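Local coordinates for protein prolyl oligopeptidase (Novosphingobium capsulatum, PDB 1YR2) that acts as a serine-type prolyl oligopeptidase, probably hydrolysing oligopeptides after proline and, less readily, after alanine, at residues P47-E50 / E55-S58; D59-L64 / Y669-Q674; Q329-S334 / F391-K396; G373-A378 / K396-V401. All coordinates share one frame; numbering follows the deposited sequence.

Interaction 1 of 4, residues P47-E50 / E55-S58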
loop_
_atom_site.group_PDB
_atom_site.type_symbol
_atom_site.label_atom_id
_atom_site.label_comp_id
_atom_site.label_asym_id
_atom_site.label_seq_id
_atom_site.Cartn_x
_atom_site.Cartn_y
_atom_site.Cartn_z
ATOM N N PRO A 47 26.843 -0.617 -34.569
ATOM C CA PRO A 47 26.023 0.364 -35.282
ATOM C C PRO A 47 24.756 -0.272 -35.872
ATOM O O PRO A 47 24.811 -1.375 -36.416
ATOM C CB PRO A 47 26.968 0.867 -36.380
ATOM C CG PRO A 47 28.311 0.719 -35.797
ATOM C CD PRO A 47 28.256 -0.567 -34.996
ATOM N N LEU A 48 23.629 0.371 -35.690
ATOM C CA LEU A 48 22.353 -0.142 -36.149
ATOM C C LEU A 48 21.392 1.032 -36.254
ATOM O O LEU A 48 21.057 1.642 -35.257
ATOM C CB LEU A 48 21.790 -1.191 -35.176
ATOM C CG LEU A 48 20.366 -1.668 -35.452
ATOM C CD1 LEU A 48 20.291 -2.377 -36.825
ATOM C CD2 LEU A 48 19.839 -2.546 -34.315
ATOM N N VAL A 49 20.926 1.307 -37.467
ATOM C CA VAL A 49 19.931 2.334 -37.706
ATOM C C VAL A 49 18.831 1.706 -38.532
ATOM O O VAL A 49 19.091 1.212 -39.616
ATOM C CB VAL A 49 20.528 3.568 -38.432
ATOM C CG1 VAL A 49 19.442 4.604 -38.678
ATOM C CG2 VAL A 49 21.637 4.206 -37.599
ATOM N N GLU A 50 17.610 1.812 -38.042
ATOM C CA GLU A 50 16.420 1.234 -38.642
ATOM C C GLU A 50 15.482 2.334 -39.069
ATOM O O GLU A 50 15.429 3.388 -38.426
ATOM C CB GLU A 50 15.686 0.388 -37.607
ATOM C CG GLU A 50 16.463 -0.847 -37.149
ATOM C CD GLU A 50 15.755 -1.593 -36.024
ATOM O OE1 GLU A 50 15.034 -0.979 -35.186
ATOM O OE2 GLU A 50 15.937 -2.818 -35.982
ATOM N N GLU A 55 11.325 7.800 -40.295
ATOM C CA GLU A 55 12.347 8.312 -39.405
ATOM C C GLU A 55 13.495 7.283 -39.252
ATOM O O GLU A 55 13.303 6.092 -39.455
ATOM C CB GLU A 55 11.706 8.643 -38.038
ATOM C CG GLU A 55 10.871 9.930 -38.047
ATOM C CD GLU A 55 10.632 10.532 -36.646
ATOM O OE1 GLU A 55 11.525 10.484 -35.731
ATOM O OE2 GLU A 55 9.515 11.080 -36.441
ATOM N N LYS A 56 14.693 7.744 -38.917
ATOM C CA LYS A 56 15.784 6.857 -38.600
ATOM C C LYS A 56 15.913 6.802 -37.082
ATOM O O LYS A 56 15.854 7.859 -36.422
ATOM C CB LYS A 56 17.093 7.341 -39.211
ATOM C CG LYS A 56 17.044 7.700 -40.682
ATOM C CD LYS A 56 16.814 6.490 -41.537
ATOM C CE LYS A 56 17.278 6.685 -43.003
ATOM N NZ LYS A 56 17.597 5.344 -43.597
ATOM N N VAL A 57 16.100 5.590 -36.551
ATOM C CA VAL A 57 16.288 5.320 -35.125
ATOM C C VAL A 57 17.559 4.538 -34.927
ATOM O O VAL A 57 17.673 3.423 -35.414
ATOM C CB VAL A 57 15.186 4.447 -34.570
ATOM C CG1 VAL A 57 15.411 4.163 -33.057
ATOM C CG2 VAL A 57 13.881 5.094 -34.796
ATOM N N SER A 58 18.512 5.119 -34.207
ATOM C CA SER A 58 19.731 4.442 -33.854
ATOM C C SER A 58 19.588 3.672 -32.542
ATOM O O SER A 58 19.015 4.179 -31.550
ATOM C CB SER A 58 20.847 5.475 -33.746
ATOM O OG SER A 58 22.076 4.843 -33.395
HETATM O O HOH W 1 23.953 3.019 -34.566
HETATM O O HOH W 2 16.130 1.130 -33.776
#
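Glu-50 and Val-57 face each other as an antiparallel hydrogen-bonded pair, joined by two backbone bonds: Val-57 N to Glu-50 O at 3.0 Å, and Glu-50 N to Val-57 O at 3.1 Å with an N-H...O angle of 169°. Their side chains share one face of the two strands. Val-57 is buried there beneath Trp-629 of helix 626-633, Leu-605 and His-639, whereas the Glu-50 carboxylate is tied up by polar partners. Its OE1 accepts from a water at 2.8 Å, and the same water donates to Val-57 O at 3.2 Å, so this carbonyl serves the neighbouring strand twice, once directly and once through solvent. His-52 also bonds OE1, and Arg-62 forms a salt bridge with OE2. The two strands, 49-52 and 55-58, form a small beta hairpin near the start of the chain, and its Val-57 face rests on the alpha/beta-hydrolase part of the protein. Val-49 occupies the other, more exposed face, where it forms a non-hydrogen-bonded pair with Ser-58. With CG1 anti to the backbone N (chi1 179°), its two methyls divide between neighbours: Val-49 CG1 meets Lys-56 CB at 3.6 Å, the side chains crossing at about a right angle, and Val-49 CG2 lies 4.1 Å from Ser-58 CB. Beyond that methylene contact the ammonium of Lys-56 forms a salt bridge with Asp-51, a residue of the opposing strand. A second water bridges the two segments here, bound to Leu-48 N and to Ser-58 OG, each at 2.9 Å.

Interaction 2 of 4, residues D59-L64 / Y669-Q674; sequences DPWRWL and YTAALQ
A type I turn from Asp-59 to Arg-62 leads into a 3-10 segment and brings Trp-61 to within 7.3 Å of Ala-671 on helix 664-675, CA to CA. With CG beside the backbone N and anti to the carbonyl carbon (chi1 -65°), the indole of Trp-61 lies over the helix surface, and Ala-671 CB sits almost exactly on the normal through the centroid of its five-membered ring, 3.5 Å away and only 1° off, a clear CH-pi contact. The six-membered ring continues over the next residue, with Trp-61 CZ3 3.8 Å from Ala-672 CA. On the opposite face Pro-60 CG stands 3.6 Å above the ring plane, so the indole is held between its own preceding proline and the helix. Its NE1 is bonded to Ser-43 O, which fixes the rotation of the ring further. The helix belongs to the alpha/beta-hydrolase domain, its other side packed on strands 649-654 and 683-687, and the turn is part of the N-terminal arm that, as in other prolyl oligopeptidases, joins this domain ahead of the propeller. Replacing Trp-61 by an alanine would probably open a gap over Ala-671 and Ala-672 and leave Ser-43 O without its indole donor. Leu-64 adds a lighter touch, its CD1 4.1 Å from Ala-671 CB. Behind Trp-61 the turn is braced by Arg-62, which grips Asp-59 side-on with two nitrogens on a single oxygen: Arg-62 NE is 2.9 Å and NH2 3.1 Å from Asp-59 OD2, both from the same face of the carboxylate. The other oxygen, OD1, reaches the helix itself through a salt bridge with Lys-668, and also bonds Tyr-638.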
loop_
_atom_site.group_PDB
_atom_site.type_symbol
_atom_site.label_atom_id
_atom_site.label_comp_id
_atom_site.label_asym_id
_atom_site.label_seq_id
_atom_site.Cartn_x
_atom_site.Cartn_y
_atom_site.Cartn_z
ATOM N N ASP A 59 20.153 2.459 -32.510
ATOM C CA ASP A 59 20.091 1.590 -31.332
ATOM C C ASP A 59 21.378 0.797 -31.250
ATOM O O ASP A 59 21.411 -0.399 -31.518
ATOM C CB ASP A 59 18.843 0.699 -31.434
ATOM C CG ASP A 59 18.506 -0.033 -30.153
ATOM O OD1 ASP A 59 19.275 0.040 -29.172
ATOM O OD2 ASP A 59 17.434 -0.692 -30.051
ATOM N N PRO A 60 22.464 1.472 -30.921
ATOM C CA PRO A 60 23.790 0.847 -30.926
ATOM C C PRO A 60 24.079 -0.142 -29.809
ATOM O O PRO A 60 25.122 -0.822 -29.876
ATOM C CB PRO A 60 24.754 2.025 -30.824
ATOM C CG PRO A 60 23.938 3.220 -30.516
ATOM C CD PRO A 60 22.508 2.906 -30.587
ATOM N N TRP A 61 23.211 -0.196 -28.813
ATOM C CA TRP A 61 23.420 -1.053 -27.637
ATOM C C TRP A 61 22.346 -2.133 -27.524
ATOM O O TRP A 61 22.108 -2.697 -26.456
ATOM C CB TRP A 61 23.540 -0.211 -26.370
ATOM C CG TRP A 61 24.770 0.683 -26.396
ATOM C CD1 TRP A 61 26.056 0.295 -26.249
ATOM C CD2 TRP A 61 24.796 2.097 -26.628
ATOM N NE1 TRP A 61 26.895 1.386 -26.336
ATOM C CE2 TRP A 61 26.140 2.505 -26.583
ATOM C CE3 TRP A 61 23.821 3.046 -26.898
ATOM C CZ2 TRP A 61 26.533 3.834 -26.779
ATOM C CZ3 TRP A 61 24.189 4.346 -27.054
ATOM C CH2 TRP A 61 25.561 4.737 -27.009
ATOM N N ARG A 62 21.740 -2.488 -28.650
ATOM C CA ARG A 62 20.750 -3.543 -28.625
ATOM C C ARG A 62 21.317 -4.849 -28.055
ATOM O O ARG A 62 20.588 -5.634 -27.464
ATOM C CB ARG A 62 20.172 -3.816 -29.999
ATOM C CG ARG A 62 18.885 -4.622 -29.887
ATOM C CD ARG A 62 18.020 -4.624 -31.115
ATOM N NE ARG A 62 17.395 -3.336 -31.328
ATOM C CZ ARG A 62 16.716 -3.072 -32.409
ATOM N NH1 ARG A 62 16.549 -4.011 -33.357
ATOM N NH2 ARG A 62 16.193 -1.866 -32.587
ATOM N N TRP A 63 22.614 -5.069 -28.235
ATOM C CA TRP A 63 23.271 -6.273 -27.682
ATOM C C TRP A 63 23.159 -6.383 -26.151
ATOM O O TRP A 63 23.218 -7.491 -25.607
ATOM C CB TRP A 63 24.721 -6.372 -28.148
ATOM C CG TRP A 63 25.622 -5.259 -27.645
ATOM C CD1 TRP A 63 25.868 -4.076 -28.248
ATOM C CD2 TRP A 63 26.376 -5.254 -26.426
ATOM N NE1 TRP A 63 26.722 -3.317 -27.483
ATOM C CE2 TRP A 63 27.047 -4.024 -26.351
ATOM C CE3 TRP A 63 26.563 -6.174 -25.395
ATOM C CZ2 TRP A 63 27.890 -3.692 -25.282
ATOM C CZ3 TRP A 63 27.407 -5.842 -24.334
ATOM C CH2 TRP A 63 28.047 -4.616 -24.284
ATOM N N LEU A 64 23.001 -5.249 -25.471
ATOM C CA LEU A 64 22.832 -5.223 -24.014
ATOM C C LEU A 64 21.442 -5.714 -23.561
ATOM O O LEU A 64 21.181 -5.867 -22.357
ATOM C CB LEU A 64 23.140 -3.839 -23.454
ATOM C CG LEU A 64 24.614 -3.547 -23.220
ATOM C CD1 LEU A 64 24.761 -2.074 -22.963
ATOM C CD2 LEU A 64 25.169 -4.322 -22.083
ATOM N N TYR A 669 20.348 2.451 -21.423
ATOM C CA TYR A 669 20.221 3.842 -20.986
ATOM C C TYR A 669 21.516 4.335 -20.364
ATOM O O TYR A 669 21.969 5.413 -20.687
ATOM C CB TYR A 669 19.059 3.973 -19.983
ATOM C CG TYR A 669 18.931 5.298 -19.358
ATOM C CD1 TYR A 669 18.419 6.378 -20.076
ATOM C CD2 TYR A 669 19.181 5.473 -18.009
ATOM C CE1 TYR A 669 18.271 7.649 -19.479
ATOM C CE2 TYR A 669 19.030 6.727 -17.407
ATOM C CZ TYR A 669 18.546 7.800 -18.140
ATOM O OH TYR A 669 18.401 9.019 -17.511
ATOM N N THR A 670 22.137 3.510 -19.533
ATOM C CA THR A 670 23.440 3.839 -18.934
ATOM C C THR A 670 24.558 3.977 -19.982
ATOM O O THR A 670 25.408 4.876 -19.928
ATOM C CB THR A 670 23.813 2.723 -17.915
ATOM O OG1 THR A 670 22.837 2.705 -16.858
ATOM C CG2 THR A 670 25.156 3.049 -17.246
ATOM N N ALA A 671 24.600 3.052 -20.929
ATOM C CA ALA A 671 25.571 3.132 -22.021
ATOM C C ALA A 671 25.418 4.437 -22.779
ATOM O O ALA A 671 26.415 5.072 -23.088
ATOM C CB ALA A 671 25.476 1.917 -22.962
ATOM N N ALA A 672 24.172 4.853 -23.044
ATOM C CA ALA A 672 23.892 6.081 -23.733
ATOM C C ALA A 672 24.369 7.297 -22.955
ATOM O O ALA A 672 25.061 8.171 -23.540
ATOM C CB ALA A 672 22.359 6.226 -24.088
ATOM N N LEU A 673 24.042 7.359 -21.654
ATOM C CA LEU A 673 24.493 8.468 -20.811
ATOM C C LEU A 673 26.027 8.546 -20.722
ATOM O O LEU A 673 26.568 9.637 -20.760
ATOM C CB LEU A 673 24.000 8.289 -19.355
ATOM C CG LEU A 673 22.516 8.362 -19.074
ATOM C CD1 LEU A 673 22.260 8.093 -17.643
ATOM C CD2 LEU A 673 21.939 9.736 -19.434
ATOM N N GLN A 674 26.711 7.407 -20.550
ATOM C CA GLN A 674 28.172 7.395 -20.368
ATOM C C GLN A 674 28.888 7.751 -21.684
ATOM O O GLN A 674 29.936 8.355 -21.675
ATOM C CB GLN A 674 28.692 6.056 -19.863
ATOM C CG GLN A 674 28.406 5.802 -18.391
ATOM C CD GLN A 674 28.838 4.461 -17.888
ATOM O OE1 GLN A 674 29.378 3.610 -18.650
ATOM N NE2 GLN A 674 28.567 4.224 -16.576
#

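Interaction 3 of 4, residues Q329-S334 / F391-K396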
loop_
_atom_site.group_PDB
_atom_site.type_symbol
_atom_site.label_atom_id
_atom_site.label_comp_id
_atom_site.label_asym_id
_atom_site.label_seq_id
_atom_site.Cartn_x
_atom_site.Cartn_y
_atom_site.Cartn_z
ATOM N N GLN A 329 -32.065 -4.032 11.108
ATOM C CA GLN A 329 -31.462 -3.177 10.095
ATOM C C GLN A 329 -30.019 -3.597 9.846
ATOM O O GLN A 329 -29.267 -3.817 10.774
ATOM C CB GLN A 329 -31.541 -1.714 10.530
ATOM C CG GLN A 329 -33.006 -1.236 10.557
ATOM C CD GLN A 329 -33.183 0.181 10.973
ATOM O OE1 GLN A 329 -32.374 0.711 11.738
ATOM N NE2 GLN A 329 -34.244 0.812 10.475
ATOM N N LEU A 330 -29.650 -3.662 8.580
ATOM C CA LEU A 330 -28.315 -3.991 8.131
ATOM C C LEU A 330 -27.743 -2.831 7.305
ATOM O O LEU A 330 -28.452 -2.193 6.552
ATOM C CB LEU A 330 -28.400 -5.216 7.226
ATOM C CG LEU A 330 -29.035 -6.500 7.760
ATOM C CD1 LEU A 330 -28.893 -7.587 6.698
ATOM C CD2 LEU A 330 -28.430 -6.956 9.060
ATOM N N TRP A 331 -26.440 -2.601 7.373
ATOM C CA TRP A 331 -25.815 -1.569 6.558
ATOM C C TRP A 331 -24.798 -2.223 5.628
ATOM O O TRP A 331 -24.093 -3.113 6.036
ATOM C CB TRP A 331 -25.060 -0.581 7.450
ATOM C CG TRP A 331 -26.014 0.362 8.117
ATOM C CD1 TRP A 331 -26.326 1.618 7.713
ATOM C CD2 TRP A 331 -26.803 0.115 9.278
ATOM N NE1 TRP A 331 -27.236 2.188 8.568
ATOM C CE2 TRP A 331 -27.539 1.298 9.550
ATOM C CE3 TRP A 331 -26.904 -0.947 10.172
ATOM C CZ2 TRP A 331 -28.431 1.416 10.622
ATOM C CZ3 TRP A 331 -27.793 -0.818 11.264
ATOM C CH2 TRP A 331 -28.543 0.354 11.460
ATOM N N PHE A 332 -24.716 -1.718 4.404
ATOM C CA PHE A 332 -23.816 -2.187 3.377
ATOM C C PHE A 332 -23.114 -1.004 2.700
ATOM O O PHE A 332 -23.658 0.094 2.579
ATOM C CB PHE A 332 -24.604 -2.948 2.246
ATOM C CG PHE A 332 -25.228 -4.230 2.698
ATOM C CD1 PHE A 332 -26.474 -4.200 3.296
ATOM C CD2 PHE A 332 -24.599 -5.465 2.508
ATOM C CE1 PHE A 332 -27.089 -5.345 3.715
ATOM C CE2 PHE A 332 -25.230 -6.645 2.930
ATOM C CZ PHE A 332 -26.462 -6.583 3.546
ATOM N N VAL A 333 -21.905 -1.228 2.225
ATOM C CA VAL A 333 -21.261 -0.292 1.295
ATOM C C VAL A 333 -21.654 -0.807 -0.085
ATOM O O VAL A 333 -21.279 -1.915 -0.448
ATOM C CB VAL A 333 -19.727 -0.309 1.410
ATOM C CG1 VAL A 333 -19.084 0.625 0.397
ATOM C CG2 VAL A 333 -19.314 0.059 2.856
ATOM N N SER A 334 -22.361 0.023 -0.849
ATOM C CA SER A 334 -22.881 -0.364 -2.137
ATOM C C SER A 334 -22.251 0.411 -3.280
ATOM O O SER A 334 -22.094 1.625 -3.213
ATOM C CB SER A 334 -24.400 -0.224 -2.169
ATOM O OG SER A 334 -24.911 -0.610 -3.426
ATOM N N PHE A 391 -21.232 9.442 10.933
ATOM C CA PHE A 391 -22.676 9.652 10.676
ATOM C C PHE A 391 -23.472 8.891 11.727
ATOM O O PHE A 391 -23.028 7.838 12.193
ATOM C CB PHE A 391 -23.093 9.107 9.311
ATOM C CG PHE A 391 -22.368 9.699 8.162
ATOM C CD1 PHE A 391 -21.145 9.142 7.746
ATOM C CD2 PHE A 391 -22.840 10.836 7.506
ATOM C CE1 PHE A 391 -20.451 9.651 6.692
ATOM C CE2 PHE A 391 -22.096 11.380 6.426
ATOM C CZ PHE A 391 -20.877 10.732 6.032
ATOM N N ASP A 392 -24.646 9.396 12.113
ATOM C CA ASP A 392 -25.640 8.567 12.788
ATOM C C ASP A 392 -26.023 7.409 11.865
ATOM O O ASP A 392 -25.871 7.486 10.677
ATOM C CB ASP A 392 -26.917 9.389 13.137
ATOM C CG ASP A 392 -26.655 10.507 14.146
ATOM O OD1 ASP A 392 -25.679 10.445 14.935
ATOM O OD2 ASP A 392 -27.371 11.507 14.218
ATOM N N LEU A 393 -26.609 6.369 12.427
ATOM C CA LEU A 393 -26.989 5.196 11.676
ATOM C C LEU A 393 -28.003 5.499 10.593
ATOM O O LEU A 393 -28.052 4.794 9.580
ATOM C CB LEU A 393 -27.511 4.098 12.631
ATOM C CG LEU A 393 -26.477 3.491 13.624
ATOM C CD1 LEU A 393 -27.056 2.376 14.519
ATOM C CD2 LEU A 393 -25.294 3.013 12.910
ATOM N N ASP A 394 -28.744 6.576 10.741
ATOM C CA ASP A 394 -29.738 6.971 9.731
ATOM C C ASP A 394 -29.148 7.914 8.669
ATOM O O ASP A 394 -29.858 8.390 7.766
ATOM C CB ASP A 394 -30.963 7.563 10.431
ATOM C CG ASP A 394 -30.729 8.973 10.964
ATOM O OD1 ASP A 394 -29.556 9.406 11.119
ATOM O OD2 ASP A 394 -31.674 9.729 11.269
ATOM N N GLY A 395 -27.856 8.219 8.775
ATOM C CA GLY A 395 -27.167 9.037 7.794
ATOM C C GLY A 395 -26.878 10.468 8.213
ATOM O O GLY A 395 -26.246 11.223 7.471
ATOM N N LYS A 396 -27.383 10.895 9.359
ATOM C CA LYS A 396 -27.198 12.290 9.720
ATOM C C LYS A 396 -25.686 12.565 9.984
ATOM O O LYS A 396 -25.079 11.893 10.797
ATOM C CB LYS A 396 -27.974 12.603 10.967
ATOM C CG LYS A 396 -27.917 14.079 11.375
ATOM C CD LYS A 396 -28.712 14.310 12.710
ATOM C CE LYS A 396 -28.825 15.828 13.067
ATOM N NZ LYS A 396 -27.765 16.183 14.096
#
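Trp-331 reaches Leu-393 with its indole N-H, NE1 lying 2.9 Å from Leu-393 O. The donor approaches in the carbonyl plane, on a lone pair, although the bond is bent (142° at the hydrogen) and the oxygen is 18° out of the ring plane. Beside it, Trp-331 CZ2 rests 3.5 Å from Leu-393 CB and CH2 4.0 Å from Leu-393 CD1; with CG of the leucine anti to its carbonyl carbon (chi1 -66°), CD2 leans over one ring face, toward the rim. Ile-371 touches both residues. Leu-393 is presented by a type I turn, closed by Gly-395 N to Asp-392 O at 2.8 Å, and an Asx turn overlaps its end, with Lys-396 N bonded to Asp-394 OD1 at 3.2 Å. Trp-331 stands on strand 329-334 of one propeller blade and the turn projects from the next, so the contact ties neighbouring blades. A phenylalanine in place of Trp-331 could keep some of the hydrocarbon packing but offers no N-H, and the turn carbonyl would probably lose its bond. The tryptophan thus works twice, its one polar atom satisfying that carbonyl while the six-membered part of the ring packs against the same residue's side chain.

Interaction 4 of 4, residues G373-A378 / K396-V401; sequences GNRLFA and KPAGAV
Arg-375 and Ala-398 meet across a single blade of the seven-bladed beta-propeller, reaching from its second strand, 375-382, to its outermost, 397-400, past the intervening strand 385-392. The arginine has CG anti to its carbonyl carbon (chi1 -75°) and runs extended from there to NE, long enough to lay the flat guanidinium beside the outer strand. Ala-398 CB lies over one face of that group, 3.4 Å above its plane and displaced toward the rim; the closest atom is Arg-375 NH2, at 3.5 Å, with CZ following at 3.7 Å. This is packing of a methyl on a charged plane, with the N-H bonds left to point elsewhere: NH1 makes a weak hydrogen bond to Pro-439 O, in the next blade. Two residues along, Phe-377 starts from a bond that is not aimed at the outer strand, but with CG beside the backbone N (chi1 -66°) its ring swings round to meet Val-401. The valine has CG1 anti to the backbone N (chi1 174°), which places CG2 on the side of the phenylalanine. The methyl comes in near the ring plane, at the edge and not over a face. Ala-390, on the strand in between, and Pro-439 also pack on Phe-377, while Val-401 touches Val-388. At the edge itself, Val-401 CG2 lies 3.7 Å from Phe-377 CD1 and 4.0 Å from CE1.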
loop_
_atom_site.group_PDB
_atom_site.type_symbol
_atom_site.label_atom_id
_atom_site.label_comp_id
_atom_site.label_asym_id
_atom_site.label_seq_id
_atom_site.Cartn_x
_atom_site.Cartn_y
_atom_site.Cartn_z
ATOM N N GLY A 373 -20.185 2.223 18.488
ATOM C CA GLY A 373 -20.935 3.109 19.350
ATOM C C GLY A 373 -22.315 3.185 18.705
ATOM O O GLY A 373 -22.928 2.139 18.453
ATOM N N ASN A 374 -22.765 4.374 18.339
ATOM C CA ASN A 374 -24.064 4.499 17.651
ATOM C C ASN A 374 -23.903 5.134 16.291
ATOM O O ASN A 374 -24.835 5.722 15.799
ATOM C CB ASN A 374 -25.071 5.334 18.456
ATOM C CG ASN A 374 -25.445 4.674 19.760
ATOM O OD1 ASN A 374 -25.580 3.424 19.832
ATOM N ND2 ASN A 374 -25.548 5.473 20.817
ATOM N N ARG A 375 -22.741 4.928 15.664
ATOM C CA ARG A 375 -22.359 5.674 14.483
ATOM C C ARG A 375 -21.709 4.851 13.390
ATOM O O ARG A 375 -21.079 3.777 13.616
ATOM C CB ARG A 375 -21.413 6.786 14.898
ATOM C CG ARG A 375 -22.076 7.937 15.571
ATOM C CD ARG A 375 -21.094 8.945 16.087
ATOM N NE ARG A 375 -21.732 10.207 16.455
ATOM C CZ ARG A 375 -21.047 11.292 16.836
ATOM N NH1 ARG A 375 -19.710 11.275 16.939
ATOM N NH2 ARG A 375 -21.679 12.411 17.073
ATOM N N LEU A 376 -21.846 5.370 12.177
ATOM C CA LEU A 376 -21.095 4.908 11.025
ATOM C C LEU A 376 -19.828 5.718 10.904
ATOM O O LEU A 376 -19.858 6.924 11.059
ATOM C CB LEU A 376 -21.883 5.122 9.730
ATOM C CG LEU A 376 -23.124 4.287 9.496
ATOM C CD1 LEU A 376 -24.061 4.996 8.534
ATOM C CD2 LEU A 376 -22.678 2.911 8.921
ATOM N N PHE A 377 -18.730 5.046 10.633
ATOM C CA PHE A 377 -17.441 5.702 10.336
ATOM C C PHE A 377 -17.008 5.312 8.926
ATOM O O PHE A 377 -16.691 4.133 8.643
ATOM C CB PHE A 377 -16.398 5.341 11.402
ATOM C CG PHE A 377 -16.744 5.886 12.739
ATOM C CD1 PHE A 377 -16.454 7.220 13.057
ATOM C CD2 PHE A 377 -17.523 5.138 13.597
ATOM C CE1 PHE A 377 -16.833 7.760 14.274
ATOM C CE2 PHE A 377 -17.927 5.644 14.796
ATOM C CZ PHE A 377 -17.596 6.974 15.156
ATOM N N ALA A 378 -16.907 6.304 8.058
ATOM C CA ALA A 378 -16.732 6.097 6.606
ATOM C C ALA A 378 -15.373 6.656 6.206
ATOM O O ALA A 378 -15.137 7.840 6.391
ATOM C CB ALA A 378 -17.827 6.807 5.843
ATOM N N LYS A 396 -27.383 10.895 9.359
ATOM C CA LYS A 396 -27.198 12.290 9.720
ATOM C C LYS A 396 -25.686 12.565 9.984
ATOM O O LYS A 396 -25.079 11.893 10.797
ATOM C CB LYS A 396 -27.974 12.603 10.967
ATOM C CG LYS A 396 -27.917 14.079 11.375
ATOM C CD LYS A 396 -28.712 14.310 12.710
ATOM C CE LYS A 396 -28.825 15.828 13.067
ATOM N NZ LYS A 396 -27.765 16.183 14.096
ATOM N N PRO A 397 -25.095 13.532 9.281
ATOM C CA PRO A 397 -23.688 13.873 9.486
ATOM C C PRO A 397 -23.364 14.163 10.938
ATOM O O PRO A 397 -24.152 14.769 11.646
ATOM C CB PRO A 397 -23.493 15.114 8.618
ATOM C CG PRO A 397 -24.535 15.019 7.542
ATOM C CD PRO A 397 -25.670 14.253 8.137
ATOM N N ALA A 398 -22.205 13.697 11.371
ATOM C CA ALA A 398 -21.729 13.972 12.699
ATOM C C ALA A 398 -20.275 14.402 12.641
ATOM O O ALA A 398 -19.584 14.172 13.580
ATOM C CB ALA A 398 -21.898 12.750 13.559
ATOM N N GLY A 399 -19.834 15.021 11.548
ATOM C CA GLY A 399 -18.519 15.616 11.428
ATOM C C GLY A 399 -17.415 14.635 11.018
ATOM O O GLY A 399 -17.671 13.463 10.719
ATOM N N ALA A 400 -16.182 15.119 11.002
ATOM C CA ALA A 400 -15.022 14.294 10.648
ATOM C C ALA A 400 -14.335 13.809 11.920
ATOM O O ALA A 400 -14.329 14.510 12.953
ATOM C CB ALA A 400 -14.037 15.103 9.821
ATOM N N VAL A 401 -13.726 12.624 11.834
ATOM C CA VAL A 401 -12.859 12.130 12.886
ATOM C C VAL A 401 -11.569 12.948 12.897
ATOM O O VAL A 401 -10.942 13.126 11.863
ATOM C CB VAL A 401 -12.498 10.621 12.693
ATOM C CG1 VAL A 401 -11.470 10.165 13.733
ATOM C CG2 VAL A 401 -13.729 9.744 12.812
#

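The four contacts form two pairs on opposite sides of the chain's centre. Interactions 1 and 2, with centres 13 Å apart, are joined by a salt bridge from Glu-50 OE2 to Arg-62 NH1 (2.9 Å) and probably by Leu-48 O bonding Asp-59 N; interaction 1 shapes the hairpin of the N-terminal arm and interaction 2 packs the following turn on the hydrolase domain, which carries the probable nucleophile elbow around Ser-575. Interactions 3 and 4 lie 10 Å apart, centre to centre, in the propeller, share Lys-396, and meet where Leu-376 N lies 2.7 Å from Phe-391 O, a probable hydrogen bond. About 41 Å separates the nearest atoms of interactions 2 and 4, yet both propeller contacts are nested within the long loop that interaction 2 closes.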